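Local coordinates for hypothetical protein PAE2754 (Pyrobaculum aerophilum, PDB 1V8P) that acts as a PIN-domain exonuclease, slow on single-stranded DNA, and is probably the magnesium-dependent ribonuclease toxin of a type II toxin-antitoxin system, at residues V28-D33 / L152-A157; A36-A41 / G65-K70; D45-H50 / S91-L96; L57-Y62 / T114-S119; L101-R106 / Y120-E125. The protein carries 1 engineered substitution. All coordinates share one frame; numbering follows the deposited sequence.

Interaction 1: residues V28-D33 / L152-A157; sequences VEYLVD and LVRLAA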
# COMPACT_ATOMS: atom_id res chain seq x y z
N VAL C 28 31.84 -2.84 -3.54
CA VAL C 28 30.58 -2.12 -3.51
C VAL C 28 30.69 -0.81 -2.74
O VAL C 28 31.17 -0.78 -1.61
CB VAL C 28 29.47 -2.99 -2.87
CG1 VAL C 28 28.14 -2.23 -2.84
CG2 VAL C 28 29.32 -4.27 -3.66
N GLU C 29 30.23 0.28 -3.36
CA GLU C 29 30.25 1.61 -2.74
C GLU C 29 28.81 2.14 -2.60
O GLU C 29 28.51 2.95 -1.72
CB GLU C 29 31.07 2.58 -3.60
CG GLU C 29 32.58 2.37 -3.61
CD GLU C 29 33.28 3.12 -4.75
OE1 GLU C 29 33.02 4.33 -4.95
OE2 GLU C 29 34.11 2.51 -5.46
N TYR C 30 27.92 1.67 -3.46
CA TYR C 30 26.54 2.14 -3.41
C TYR C 30 25.45 1.08 -3.24
O TYR C 30 25.53 -0.03 -3.79
CB TYR C 30 26.22 2.93 -4.67
CG TYR C 30 27.21 4.00 -5.01
CD1 TYR C 30 28.30 3.74 -5.85
CD2 TYR C 30 27.07 5.29 -4.50
CE1 TYR C 30 29.22 4.74 -6.16
CE2 TYR C 30 27.98 6.30 -4.80
CZ TYR C 30 29.05 6.02 -5.64
OH TYR C 30 29.92 7.04 -5.96
N LEU C 31 24.43 1.43 -2.46
CA LEU C 31 23.25 0.59 -2.24
C LEU C 31 22.15 1.31 -3.02
O LEU C 31 21.84 2.47 -2.72
CB LEU C 31 22.86 0.54 -0.76
CG LEU C 31 21.55 -0.21 -0.48
CD1 LEU C 31 21.67 -1.65 -0.96
CD2 LEU C 31 21.21 -0.19 1.00
N VAL C 32 21.59 0.64 -4.02
CA VAL C 32 20.54 1.23 -4.86
C VAL C 32 19.16 0.72 -4.49
O VAL C 32 18.98 -0.48 -4.31
CB VAL C 32 20.81 0.91 -6.35
CG1 VAL C 32 19.70 1.46 -7.20
CG2 VAL C 32 22.14 1.48 -6.78
N ASP C 33 18.18 1.61 -4.38
CA ASP C 33 16.83 1.16 -4.03
C ASP C 33 15.89 1.13 -5.26
O ASP C 33 16.27 1.56 -6.36
CB ASP C 33 16.24 2.01 -2.88
CG ASP C 33 15.57 3.29 -3.34
OD1 ASP C 33 15.75 3.70 -4.51
OD2 ASP C 33 14.87 3.89 -2.51
N LEU C 152 25.23 9.47 -11.06
CA LEU C 152 25.78 9.50 -12.41
C LEU C 152 26.98 10.44 -12.55
O LEU C 152 27.98 10.07 -13.17
CB LEU C 152 24.68 9.86 -13.43
CG LEU C 152 23.64 8.76 -13.65
CD1 LEU C 152 22.65 9.20 -14.69
CD2 LEU C 152 24.34 7.47 -14.07
N VAL C 153 26.90 11.64 -11.98
CA VAL C 153 28.04 12.52 -12.11
C VAL C 153 29.27 11.90 -11.46
O VAL C 153 30.33 11.84 -12.09
CB VAL C 153 27.78 13.91 -11.49
CG1 VAL C 153 26.73 14.64 -12.29
CG2 VAL C 153 27.33 13.77 -10.06
N ARG C 154 29.14 11.41 -10.23
CA ARG C 154 30.28 10.81 -9.53
C ARG C 154 30.93 9.69 -10.33
O ARG C 154 32.13 9.47 -10.22
CB ARG C 154 29.86 10.24 -8.17
CG ARG C 154 29.38 11.25 -7.17
CD ARG C 154 29.17 10.62 -5.80
NE ARG C 154 28.62 11.58 -4.85
CZ ARG C 154 28.53 11.40 -3.54
NH1 ARG C 154 28.95 10.27 -3.00
NH2 ARG C 154 28.03 12.35 -2.76
N LEU C 155 30.14 8.98 -11.13
CA LEU C 155 30.68 7.88 -11.93
C LEU C 155 31.37 8.41 -13.17
O LEU C 155 32.43 7.93 -13.55
CB LEU C 155 29.57 6.89 -12.33
CG LEU C 155 28.93 6.11 -11.17
CD1 LEU C 155 27.70 5.35 -11.67
CD2 LEU C 155 29.95 5.16 -10.57
N ALA C 156 30.77 9.42 -13.79
CA ALA C 156 31.33 10.02 -14.99
C ALA C 156 32.77 10.48 -14.73
O ALA C 156 33.57 10.57 -15.66
CB ALA C 156 30.49 11.21 -15.42
N ALA C 157 33.08 10.76 -13.47
CA ALA C 157 34.42 11.22 -13.11
C ALA C 157 35.22 10.14 -12.41
O ALA C 157 35.65 10.32 -11.27
CB ALA C 157 34.33 12.46 -12.22
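Tyr-30 extends its ring from the sheet to helix 148-156, where its phenol end lies against the aliphatic part of Arg-154. The hydroxyl oxygen is the touching atom: Tyr-30 OH lies 3.7 Å from Arg-154 CD and 3.9 Å from Arg-154 CB, so it rests on methylenes and not on the charged group. The Arg-154 chain is extended from CG to NE, which carries its guanidinium past the hydroxyl until NH1 stands at the edge of the tyrosine ring, near its plane. The two planes are 60° apart, an angle that rules out flat stacking of guanidinium on ring. Leu-155 adds a looser apolar touch from the same helix, with its CD2 methyl 4.5 Å from Tyr-30 CE1. Only 119 Å² is buried in all, and the nearest CA atoms, those of Tyr-30 and Leu-155, are 11.1 Å apart; the tyrosine side chain therefore spans most of the gap. Strand 30-32 lies inside the parallel sheet, between strands 54-56 and 130-132, and Tyr-30 also packs on Leu-54, Val-130 and Val-132. The next residue, Leu-31, turns to helix 115-127, so successive side chains of this strand serve helices 148-156 and 115-127.

Interaction 2: residues A36-A41 / G65-K70; sequences ALYALA and GNALWK
Tyr-38 supplies all the reach in this contact: its ring end lies on the backbone and first side-chain carbons of Ala-67 and Leu-68, while the two helices stay 8.8 Å apart at their nearest CA atoms, Tyr-38 and Ala-67. The first torsion of Tyr-38, at -129°, is modelled midway between two staggered positions, and at this resolution it is not evidence of strain. In that conformation the CB methyl of Ala-67 comes up obliquely to the ring, 3.8 Å from Tyr-38 CE1 and 3.9 Å from Tyr-38 CZ. The hydroxyl goes further, beyond the alanine, and Tyr-38 OH lies 3.6 Å from Leu-68 CB. It is also near the amide, with Tyr-38 OH 3.3 Å from Leu-68 N, but the angle is too poor for a hydrogen bond; the oxygen is therefore packed here against the helix surface without being bonded to it. Leu-68 is likewise modelled off the staggered positions, at -149° about its first torsion, and brings its CB, and less closely its CG and CD2, to the hydroxyl. The contact joins helix 34-40 to helix 58-73. Leu-37 packs on strand 30-32 and on helix 79-91, whose Ser-83 touches Leu-68; Leu-68 and Trp-69 also meet, respectively, Leu-105 and Leu-113 of the second subunit.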
# COMPACT_ATOMS: atom_id res chain seq x y z
N ALA C 36 15.46 4.27 -7.36
CA ALA C 36 16.68 4.62 -8.09
C ALA C 36 16.92 3.63 -9.23
O ALA C 36 17.18 4.01 -10.37
CB ALA C 36 17.88 4.60 -7.17
N LEU C 37 16.84 2.35 -8.87
CA LEU C 37 17.02 1.26 -9.82
C LEU C 37 16.13 1.56 -11.02
O LEU C 37 16.56 1.46 -12.17
CB LEU C 37 16.62 -0.06 -9.15
CG LEU C 37 16.77 -1.41 -9.87
CD1 LEU C 37 15.78 -1.53 -11.01
CD2 LEU C 37 18.19 -1.55 -10.36
N TYR C 38 14.89 1.94 -10.75
CA TYR C 38 13.96 2.26 -11.82
C TYR C 38 14.47 3.37 -12.72
O TYR C 38 14.35 3.29 -13.93
CB TYR C 38 12.59 2.65 -11.24
CG TYR C 38 11.44 1.89 -11.86
CD1 TYR C 38 11.26 0.53 -11.61
CD2 TYR C 38 10.55 2.53 -12.72
CE1 TYR C 38 10.21 -0.18 -12.20
CE2 TYR C 38 9.49 1.84 -13.31
CZ TYR C 38 9.33 0.48 -13.04
OH TYR C 38 8.29 -0.20 -13.63
N ALA C 39 15.03 4.43 -12.15
CA ALA C 39 15.54 5.52 -12.99
C ALA C 39 16.75 5.02 -13.79
O ALA C 39 16.83 5.22 -15.00
CB ALA C 39 15.95 6.71 -12.12
N LEU C 40 17.66 4.35 -13.11
CA LEU C 40 18.86 3.80 -13.72
C LEU C 40 18.56 2.88 -14.90
O LEU C 40 19.36 2.79 -15.84
CB LEU C 40 19.66 3.02 -12.67
CG LEU C 40 20.33 3.85 -11.58
CD1 LEU C 40 20.84 2.93 -10.47
CD2 LEU C 40 21.46 4.66 -12.19
N ALA C 41 17.42 2.19 -14.86
CA ALA C 41 17.06 1.26 -15.92
C ALA C 41 17.14 1.86 -17.32
O ALA C 41 17.30 1.15 -18.29
CB ALA C 41 15.66 0.68 -15.67
N GLY C 65 9.60 -5.07 -9.31
CA GLY C 65 8.55 -5.85 -9.94
C GLY C 65 7.16 -5.28 -9.67
O GLY C 65 6.36 -5.10 -10.57
N ASN C 66 6.89 -4.99 -8.41
CA ASN C 66 5.60 -4.44 -8.02
C ASN C 66 5.31 -3.13 -8.73
O ASN C 66 4.15 -2.81 -9.00
CB ASN C 66 5.56 -4.23 -6.51
CG ASN C 66 4.14 -4.14 -5.98
OD1 ASN C 66 3.70 -3.06 -5.56
ND2 ASN C 66 3.42 -5.27 -5.99
N ALA C 67 6.35 -2.36 -9.04
CA ALA C 67 6.15 -1.09 -9.73
C ALA C 67 5.75 -1.35 -11.19
O ALA C 67 4.81 -0.73 -11.70
CB ALA C 67 7.41 -0.25 -9.68
N LEU C 68 6.46 -2.27 -11.85
CA LEU C 68 6.16 -2.60 -13.25
C LEU C 68 4.75 -3.18 -13.29
O LEU C 68 3.96 -2.90 -14.21
CB LEU C 68 7.16 -3.63 -13.78
CG LEU C 68 7.52 -3.60 -15.28
CD1 LEU C 68 7.69 -5.03 -15.77
CD2 LEU C 68 6.47 -2.88 -16.10
N TRP C 69 4.43 -3.98 -12.28
CA TRP C 69 3.13 -4.59 -12.16
C TRP C 69 2.05 -3.52 -12.21
O TRP C 69 1.09 -3.65 -12.97
CB TRP C 69 3.02 -5.37 -10.85
CG TRP C 69 1.63 -5.90 -10.57
CD1 TRP C 69 0.95 -6.86 -11.27
CD2 TRP C 69 0.75 -5.48 -9.52
NE1 TRP C 69 -0.30 -7.05 -10.74
CE2 TRP C 69 -0.45 -6.22 -9.66
CE3 TRP C 69 0.85 -4.55 -8.48
CZ2 TRP C 69 -1.54 -6.05 -8.80
CZ3 TRP C 69 -0.24 -4.39 -7.61
CH2 TRP C 69 -1.42 -5.13 -7.78
N LYS C 70 2.19 -2.46 -11.42
CA LYS C 70 1.19 -1.40 -11.39
C LYS C 70 1.03 -0.73 -12.74
O LYS C 70 -0.06 -0.30 -13.09
CB LYS C 70 1.53 -0.32 -10.36
CG LYS C 70 1.60 -0.78 -8.91
CD LYS C 70 1.88 0.39 -7.99
CE LYS C 70 2.29 -0.09 -6.60
NZ LYS C 70 2.16 0.95 -5.54

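Interaction 3: residues D45-H50 / S91-L96; sequences DKWIKH and SSFKVL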
# COMPACT_ATOMS: atom_id res chain seq x y z
N ASP C 45 24.19 2.39 -20.09
CA ASP C 45 25.55 2.79 -20.49
C ASP C 45 26.36 3.58 -19.47
O ASP C 45 27.54 3.28 -19.23
CB ASP C 45 25.50 3.60 -21.80
CG ASP C 45 24.99 2.78 -22.97
OD1 ASP C 45 25.39 1.60 -23.09
OD2 ASP C 45 24.19 3.32 -23.78
N LYS C 46 25.74 4.58 -18.87
CA LYS C 46 26.40 5.44 -17.90
C LYS C 46 26.90 4.75 -16.62
O LYS C 46 27.74 5.30 -15.91
CB LYS C 46 25.47 6.61 -17.55
CG LYS C 46 24.92 7.31 -18.79
CD LYS C 46 24.31 8.67 -18.46
CE LYS C 46 23.90 9.44 -19.71
NZ LYS C 46 22.74 8.79 -20.41
N TRP C 47 26.40 3.55 -16.33
CA TRP C 47 26.83 2.86 -15.12
C TRP C 47 27.22 1.38 -15.27
O TRP C 47 27.85 0.81 -14.37
CB TRP C 47 25.75 2.99 -14.03
CG TRP C 47 24.39 2.48 -14.43
CD1 TRP C 47 23.36 3.20 -14.97
CD2 TRP C 47 23.92 1.13 -14.34
NE1 TRP C 47 22.28 2.39 -15.22
CE2 TRP C 47 22.60 1.11 -14.84
CE3 TRP C 47 24.49 -0.07 -13.87
CZ2 TRP C 47 21.83 -0.06 -14.90
CZ3 TRP C 47 23.73 -1.24 -13.94
CH2 TRP C 47 22.41 -1.22 -14.45
N ILE C 48 26.86 0.77 -16.39
CA ILE C 48 27.18 -0.64 -16.61
C ILE C 48 28.64 -0.99 -16.28
O ILE C 48 28.90 -1.98 -15.59
CB ILE C 48 26.85 -1.06 -18.06
CG1 ILE C 48 26.94 -2.59 -18.20
CG2 ILE C 48 27.80 -0.40 -19.03
CD1 ILE C 48 26.05 -3.36 -17.23
N LYS C 49 29.59 -0.18 -16.75
CA LYS C 49 31.00 -0.46 -16.49
C LYS C 49 31.43 -0.16 -15.06
O LYS C 49 32.61 -0.23 -14.74
CB LYS C 49 31.89 0.33 -17.44
CG LYS C 49 31.78 -0.09 -18.89
CD LYS C 49 32.96 0.44 -19.70
CE LYS C 49 32.84 0.11 -21.18
NZ LYS C 49 31.65 0.79 -21.79
N HIS C 50 30.46 0.18 -14.20
CA HIS C 50 30.74 0.48 -12.80
C HIS C 50 29.96 -0.49 -11.92
O HIS C 50 30.08 -0.49 -10.69
CB HIS C 50 30.32 1.91 -12.46
CG HIS C 50 31.17 2.97 -13.10
ND1 HIS C 50 32.43 3.30 -12.64
CD2 HIS C 50 30.94 3.77 -14.17
CE1 HIS C 50 32.94 4.26 -13.40
NE2 HIS C 50 32.05 4.56 -14.33
N SER C 91 19.89 -8.11 -12.90
CA SER C 91 20.91 -9.14 -12.83
C SER C 91 22.32 -8.53 -12.73
O SER C 91 23.25 -9.19 -12.27
CB SER C 91 20.83 -10.04 -14.07
OG SER C 91 21.25 -9.36 -15.24
N SER C 92 22.46 -7.28 -13.15
CA SER C 92 23.75 -6.60 -13.13
C SER C 92 24.26 -6.19 -11.75
O SER C 92 25.44 -5.87 -11.60
CB SER C 92 23.70 -5.35 -14.01
OG SER C 92 23.26 -5.67 -15.31
N PHE C 93 23.38 -6.20 -10.75
CA PHE C 93 23.73 -5.78 -9.40
C PHE C 93 24.08 -6.86 -8.44
O PHE C 93 23.57 -7.97 -8.53
CB PHE C 93 22.59 -4.97 -8.79
CG PHE C 93 22.32 -3.67 -9.48
CD1 PHE C 93 21.80 -3.65 -10.77
CD2 PHE C 93 22.57 -2.46 -8.84
CE1 PHE C 93 21.54 -2.44 -11.41
CE2 PHE C 93 22.31 -1.26 -9.47
CZ PHE C 93 21.79 -1.25 -10.75
N LYS C 94 24.95 -6.52 -7.49
CA LYS C 94 25.37 -7.43 -6.43
C LYS C 94 24.22 -7.35 -5.43
O LYS C 94 23.66 -6.28 -5.21
CB LYS C 94 26.65 -6.90 -5.77
CG LYS C 94 27.57 -7.96 -5.18
CD LYS C 94 26.97 -8.72 -3.99
CE LYS C 94 27.97 -9.71 -3.39
NZ LYS C 94 27.43 -10.47 -2.22
N VAL C 95 23.85 -8.47 -4.84
CA VAL C 95 22.76 -8.49 -3.88
C VAL C 95 23.31 -8.72 -2.49
O VAL C 95 24.01 -9.70 -2.26
CB VAL C 95 21.74 -9.60 -4.24
CG1 VAL C 95 20.55 -9.57 -3.30
CG2 VAL C 95 21.30 -9.42 -5.68
N LEU C 96 23.01 -7.81 -1.57
CA LEU C 96 23.49 -7.94 -0.20
C LEU C 96 22.59 -8.86 0.59
O LEU C 96 21.50 -9.22 0.14
CB LEU C 96 23.55 -6.57 0.47
CG LEU C 96 24.27 -5.54 -0.41
CD1 LEU C 96 24.44 -4.24 0.35
CD2 LEU C 96 25.62 -6.11 -0.83
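Trp-47 and Phe-93 make the tight part of this contact. Phe-93 CZ lies over one face of the indole, with the ring end close to two of its carbons: Trp-47 CZ3 is 3.7 Å from Phe-93 CZ. The centroids of the indole six-membered ring and the phenyl ring are 5.0 Å apart and their planes meet at 48°, an oblique pairing that is neither a parallel stack nor a T. Trp-47 has its CG between the backbone N and the carbonyl carbon (chi1 57°), which turns the indole to Phe-93 and Ser-92. At the indole edge, near its plane, Ser-92 CB stands 4.1 Å from Trp-47 CZ3.

The looser side is a single touch from the partly exposed Ile-48, its CD1 4.1 Å from the OG of buried Ser-92. That hydroxyl is committed elsewhere, to Lys-88 O, just as Trp-47 NE1 bonds Leu-40 O. With both polar groups engaged outside the two segments, cohesion between 45-50 and 91-96 rests on aromatic and aliphatic carbon packing.

Interaction 4: residues L57-Y62 / T114-S119; sequences LHLTIY and TFYDAS
In this PIN domain the start of helix 58-73, with Leu-57 just before it, packs against the first turn of helix 115-127, Leu-59 meeting Tyr-116 and Leu-57 meeting Ser-119; the second helix also carries Asp-117, a predicted magnesium ligand. Leu-59 crosses Tyr-116 at about a right angle and presents both methyls to one ring carbon, CD2 being 3.7 Å and CD1 3.8 Å from Tyr-116 CD1. Its CG is placed there by a first torsion of -159°, trans to its own amide nitrogen. Leu-57 sends its CD1 to Ser-119, one turn on from Tyr-116, 4.1 Å from Ser-119 CB. Leu-59 and Tyr-116 also border the second subunit, packing on its Tyr-62 and Asn-66 respectively. Several polar groups bond within their own segments: Leu-57 N donates to Thr-60 OG1, and Thr-114 OG1 accepts from Asp-117 N at 3.0 Å, an N-cap bond starting the turn that bears the predicted ligand. Ser-119 OG donates to Phe-115 O at 3.0 Å, tilted 28° from the carbonyl plane.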
# COMPACT_ATOMS: atom_id res chain seq x y z
N LEU C 57 19.22 -4.90 -2.47
CA LEU C 57 18.88 -5.87 -1.45
C LEU C 57 17.95 -6.85 -2.17
O LEU C 57 17.51 -6.57 -3.29
CB LEU C 57 18.12 -5.18 -0.31
CG LEU C 57 18.76 -4.01 0.46
CD1 LEU C 57 17.83 -3.61 1.61
CD2 LEU C 57 20.09 -4.41 1.01
N HIS C 58 17.64 -7.99 -1.58
CA HIS C 58 16.72 -8.91 -2.25
C HIS C 58 15.39 -8.16 -2.43
O HIS C 58 14.74 -8.26 -3.48
CB HIS C 58 16.48 -10.16 -1.40
CG HIS C 58 17.62 -11.12 -1.39
ND1 HIS C 58 17.94 -11.92 -2.47
CD2 HIS C 58 18.52 -11.43 -0.42
CE1 HIS C 58 18.98 -12.67 -2.17
NE2 HIS C 58 19.35 -12.39 -0.93
N LEU C 59 15.00 -7.41 -1.40
CA LEU C 59 13.75 -6.64 -1.41
C LEU C 59 13.61 -5.81 -2.68
O LEU C 59 12.51 -5.60 -3.17
CB LEU C 59 13.72 -5.70 -0.21
CG LEU C 59 12.46 -5.07 0.41
CD1 LEU C 59 12.77 -3.63 0.76
CD2 LEU C 59 11.27 -5.11 -0.53
N THR C 60 14.72 -5.32 -3.20
CA THR C 60 14.70 -4.49 -4.39
C THR C 60 14.05 -5.18 -5.58
O THR C 60 13.33 -4.55 -6.35
CB THR C 60 16.13 -4.06 -4.76
OG1 THR C 60 16.73 -3.41 -3.64
CG2 THR C 60 16.12 -3.10 -5.96
N ILE C 61 14.33 -6.47 -5.74
CA ILE C 61 13.78 -7.26 -6.84
C ILE C 61 12.26 -7.20 -6.84
O ILE C 61 11.65 -6.93 -7.87
CB ILE C 61 14.26 -8.73 -6.71
CG1 ILE C 61 15.77 -8.79 -6.95
CG2 ILE C 61 13.49 -9.62 -7.68
CD1 ILE C 61 16.46 -9.99 -6.31
N TYR C 62 11.66 -7.43 -5.69
CA TYR C 62 10.20 -7.41 -5.57
C TYR C 62 9.61 -6.00 -5.74
O TYR C 62 8.57 -5.83 -6.39
CB TYR C 62 9.78 -8.00 -4.23
CG TYR C 62 10.31 -9.38 -4.02
CD1 TYR C 62 11.63 -9.59 -3.61
CD2 TYR C 62 9.53 -10.49 -4.32
CE1 TYR C 62 12.16 -10.88 -3.52
CE2 TYR C 62 10.05 -11.78 -4.24
CZ TYR C 62 11.36 -11.97 -3.84
OH TYR C 62 11.86 -13.25 -3.75
N THR C 114 8.90 3.69 6.55
CA THR C 114 8.20 2.42 6.43
C THR C 114 9.29 1.39 6.71
O THR C 114 10.48 1.71 6.61
CB THR C 114 7.72 2.16 5.00
OG1 THR C 114 8.83 2.31 4.10
CG2 THR C 114 6.60 3.11 4.63
N PHE C 115 8.91 0.17 7.05
CA PHE C 115 9.91 -0.84 7.29
C PHE C 115 10.72 -1.08 6.00
O PHE C 115 11.91 -1.34 6.04
CB PHE C 115 9.25 -2.14 7.74
CG PHE C 115 10.22 -3.28 7.92
CD1 PHE C 115 10.66 -3.64 9.20
CD2 PHE C 115 10.69 -3.98 6.83
CE1 PHE C 115 11.56 -4.68 9.37
CE2 PHE C 115 11.59 -5.02 6.99
CZ PHE C 115 12.03 -5.38 8.27
N TYR C 116 10.07 -0.96 4.85
CA TYR C 116 10.75 -1.18 3.58
C TYR C 116 11.84 -0.15 3.37
O TYR C 116 12.99 -0.52 3.17
CB TYR C 116 9.76 -1.16 2.42
CG TYR C 116 8.81 -2.32 2.44
CD1 TYR C 116 9.27 -3.61 2.21
CD2 TYR C 116 7.46 -2.14 2.70
CE1 TYR C 116 8.39 -4.71 2.24
CE2 TYR C 116 6.57 -3.22 2.74
CZ TYR C 116 7.05 -4.51 2.50
OH TYR C 116 6.19 -5.59 2.51
N ASP C 117 11.50 1.13 3.44
CA ASP C 117 12.49 2.19 3.27
C ASP C 117 13.59 2.13 4.36
O ASP C 117 14.73 2.44 4.09
CB ASP C 117 11.81 3.57 3.28
CG ASP C 117 11.04 3.86 1.97
OD1 ASP C 117 10.15 4.74 1.98
OD2 ASP C 117 11.32 3.20 0.94
N ALA C 118 13.25 1.71 5.58
CA ALA C 118 14.23 1.62 6.66
C ALA C 118 15.25 0.52 6.43
O ALA C 118 16.36 0.58 6.97
CB ALA C 118 13.55 1.41 7.99
N SER C 119 14.88 -0.48 5.63
CA SER C 119 15.80 -1.57 5.33
C SER C 119 16.98 -0.96 4.57
O SER C 119 18.15 -1.34 4.78
CB SER C 119 15.09 -2.63 4.48
OG SER C 119 14.08 -3.30 5.22

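Interaction 5: residues L101-R106 / Y120-E125; sequences LDEVLR and YAYVAE
Tyr-120 OH is gripped by two hydrogen-bonding partners, Thr-60 OG1 and Glu-63 OE2, while two residues on from it Tyr-122 turns to helix 101-111 and sets its ring against Glu-103. Glu-103 CB sits over one face of that ring, 3.4 Å from Tyr-122 CE1 and 3.5 Å from Tyr-122 CZ. A bend at the second torsion of Glu-103 (-79°) folds the chain back obliquely across the phenol end, so that its CG is 3.5 Å from Tyr-122 OH and the carboxylate ends near the hydroxyl, with Glu-103 OE2 3.2 Å from Tyr-122 OH. The carboxylate and ring planes are 55° apart. Nearer the helix axes, Val-104 CG2 touches Tyr-122 CB at 4.1 Å; the nearest CA atoms of the two segments, Val-104 and Tyr-122, are 6.1 Å apart here. The consecutive helices 101-111 and 115-127 thus pack as a pair. Leu-101 and Leu-105 face Gly-65 and Ser-83 of the second subunit, whereas Val-123 and Ala-124 lie on Leu-31 of strand 30-32.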
# COMPACT_ATOMS: atom_id res chain seq x y z
N LEU C 101 15.95 -8.14 11.23
CA LEU C 101 14.63 -7.49 11.30
C LEU C 101 14.52 -6.43 12.39
O LEU C 101 14.16 -5.28 12.11
CB LEU C 101 13.52 -8.53 11.49
CG LEU C 101 12.12 -7.93 11.65
CD1 LEU C 101 11.25 -8.38 10.51
CD2 LEU C 101 11.50 -8.35 12.98
N ASP C 102 14.83 -6.80 13.63
CA ASP C 102 14.74 -5.89 14.78
C ASP C 102 15.47 -4.54 14.63
O ASP C 102 14.93 -3.50 15.01
CB ASP C 102 15.19 -6.62 16.06
CG ASP C 102 16.64 -7.08 16.00
OD1 ASP C 102 17.12 -7.52 14.92
OD2 ASP C 102 17.30 -7.02 17.05
N GLU C 103 16.68 -4.56 14.09
CA GLU C 103 17.43 -3.33 13.87
C GLU C 103 16.62 -2.41 12.97
O GLU C 103 16.35 -1.26 13.31
CB GLU C 103 18.76 -3.62 13.19
CG GLU C 103 19.69 -4.49 14.01
CD GLU C 103 20.41 -3.72 15.09
OE1 GLU C 103 19.73 -3.13 15.96
OE2 GLU C 103 21.67 -3.72 15.07
N VAL C 104 16.25 -2.93 11.81
CA VAL C 104 15.47 -2.18 10.84
C VAL C 104 14.19 -1.62 11.46
O VAL C 104 13.87 -0.44 11.27
CB VAL C 104 15.11 -3.04 9.61
CG1 VAL C 104 14.19 -2.28 8.67
CG2 VAL C 104 16.39 -3.45 8.90
N LEU C 105 13.45 -2.45 12.19
CA LEU C 105 12.20 -1.98 12.79
C LEU C 105 12.49 -0.76 13.64
O LEU C 105 11.73 0.21 13.63
CB LEU C 105 11.57 -3.06 13.67
CG LEU C 105 10.04 -3.09 13.80
CD1 LEU C 105 9.70 -3.65 15.16
CD2 LEU C 105 9.42 -1.71 13.61
N ARG C 106 13.60 -0.80 14.37
CA ARG C 106 13.93 0.32 15.22
C ARG C 106 14.21 1.57 14.40
O ARG C 106 13.73 2.65 14.75
CB ARG C 106 15.13 0.01 16.11
CG ARG C 106 15.24 1.02 17.24
CD ARG C 106 16.25 0.62 18.27
NE ARG C 106 17.59 0.58 17.71
CZ ARG C 106 18.69 0.49 18.45
NH1 ARG C 106 18.61 0.44 19.77
NH2 ARG C 106 19.88 0.46 17.85
N TYR C 120 16.68 -0.00 3.70
CA TYR C 120 17.71 0.67 2.92
C TYR C 120 18.61 1.60 3.75
O TYR C 120 19.83 1.57 3.61
CB TYR C 120 17.06 1.45 1.78
CG TYR C 120 16.48 0.52 0.75
CD1 TYR C 120 15.13 0.16 0.77
CD2 TYR C 120 17.30 -0.03 -0.25
CE1 TYR C 120 14.61 -0.71 -0.16
CE2 TYR C 120 16.79 -0.90 -1.19
CZ TYR C 120 15.44 -1.24 -1.15
OH TYR C 120 14.93 -2.10 -2.10
N ALA C 121 18.00 2.41 4.61
CA ALA C 121 18.74 3.33 5.46
C ALA C 121 19.69 2.55 6.37
O ALA C 121 20.87 2.89 6.48
CB ALA C 121 17.75 4.16 6.31
N TYR C 122 19.18 1.50 6.99
CA TYR C 122 19.99 0.69 7.89
C TYR C 122 21.19 0.01 7.22
O TYR C 122 22.29 0.05 7.75
CB TYR C 122 19.13 -0.38 8.56
CG TYR C 122 19.92 -1.26 9.49
CD1 TYR C 122 20.20 -0.87 10.81
CD2 TYR C 122 20.47 -2.45 9.04
CE1 TYR C 122 21.01 -1.65 11.64
CE2 TYR C 122 21.28 -3.24 9.85
CZ TYR C 122 21.55 -2.84 11.14
OH TYR C 122 22.37 -3.64 11.91
N VAL C 123 20.98 -0.60 6.06
CA VAL C 123 22.05 -1.30 5.37
C VAL C 123 23.11 -0.35 4.86
O VAL C 123 24.30 -0.65 4.95
CB VAL C 123 21.52 -2.11 4.18
CG1 VAL C 123 22.69 -2.73 3.39
CG2 VAL C 123 20.60 -3.18 4.68
N ALA C 124 22.68 0.77 4.31
CA ALA C 124 23.63 1.74 3.79
C ALA C 124 24.52 2.28 4.92
O ALA C 124 25.75 2.21 4.85
CB ALA C 124 22.90 2.88 3.11
N GLU C 125 23.88 2.78 5.98
CA GLU C 125 24.61 3.32 7.12
C GLU C 125 25.42 2.28 7.91
O GLU C 125 26.51 2.59 8.40
CB GLU C 125 23.65 4.08 8.05
CG GLU C 125 23.37 5.51 7.59
CD GLU C 125 22.31 6.24 8.43
OE1 GLU C 125 22.26 6.04 9.66
OE2 GLU C 125 21.54 7.04 7.85

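In the fold
Interactions 1, 3 and 4 are buried, whereas 2 and 5 are partly buried and, like 4, border the second subunit. Interactions 1 and 3 reach the same sheet and meet through Leu-155 against Trp-47 and Val-32 against Phe-93; interaction 3 also joins 2 through the indole N-H and through Phe-93 against Leu-37. Interactions 2 and 4 share helix 58-73, and 4 and 5 share helix 115-127. Chemistry follows place: aromatic and aliphatic carbon dominates 3 and 4, while tyrosines reach from 28-33, 36-41 and 120-125 in 1, 2 and 5, bringing their hydroxyls to arginine methylenes, a helix backbone and a glutamate respectively.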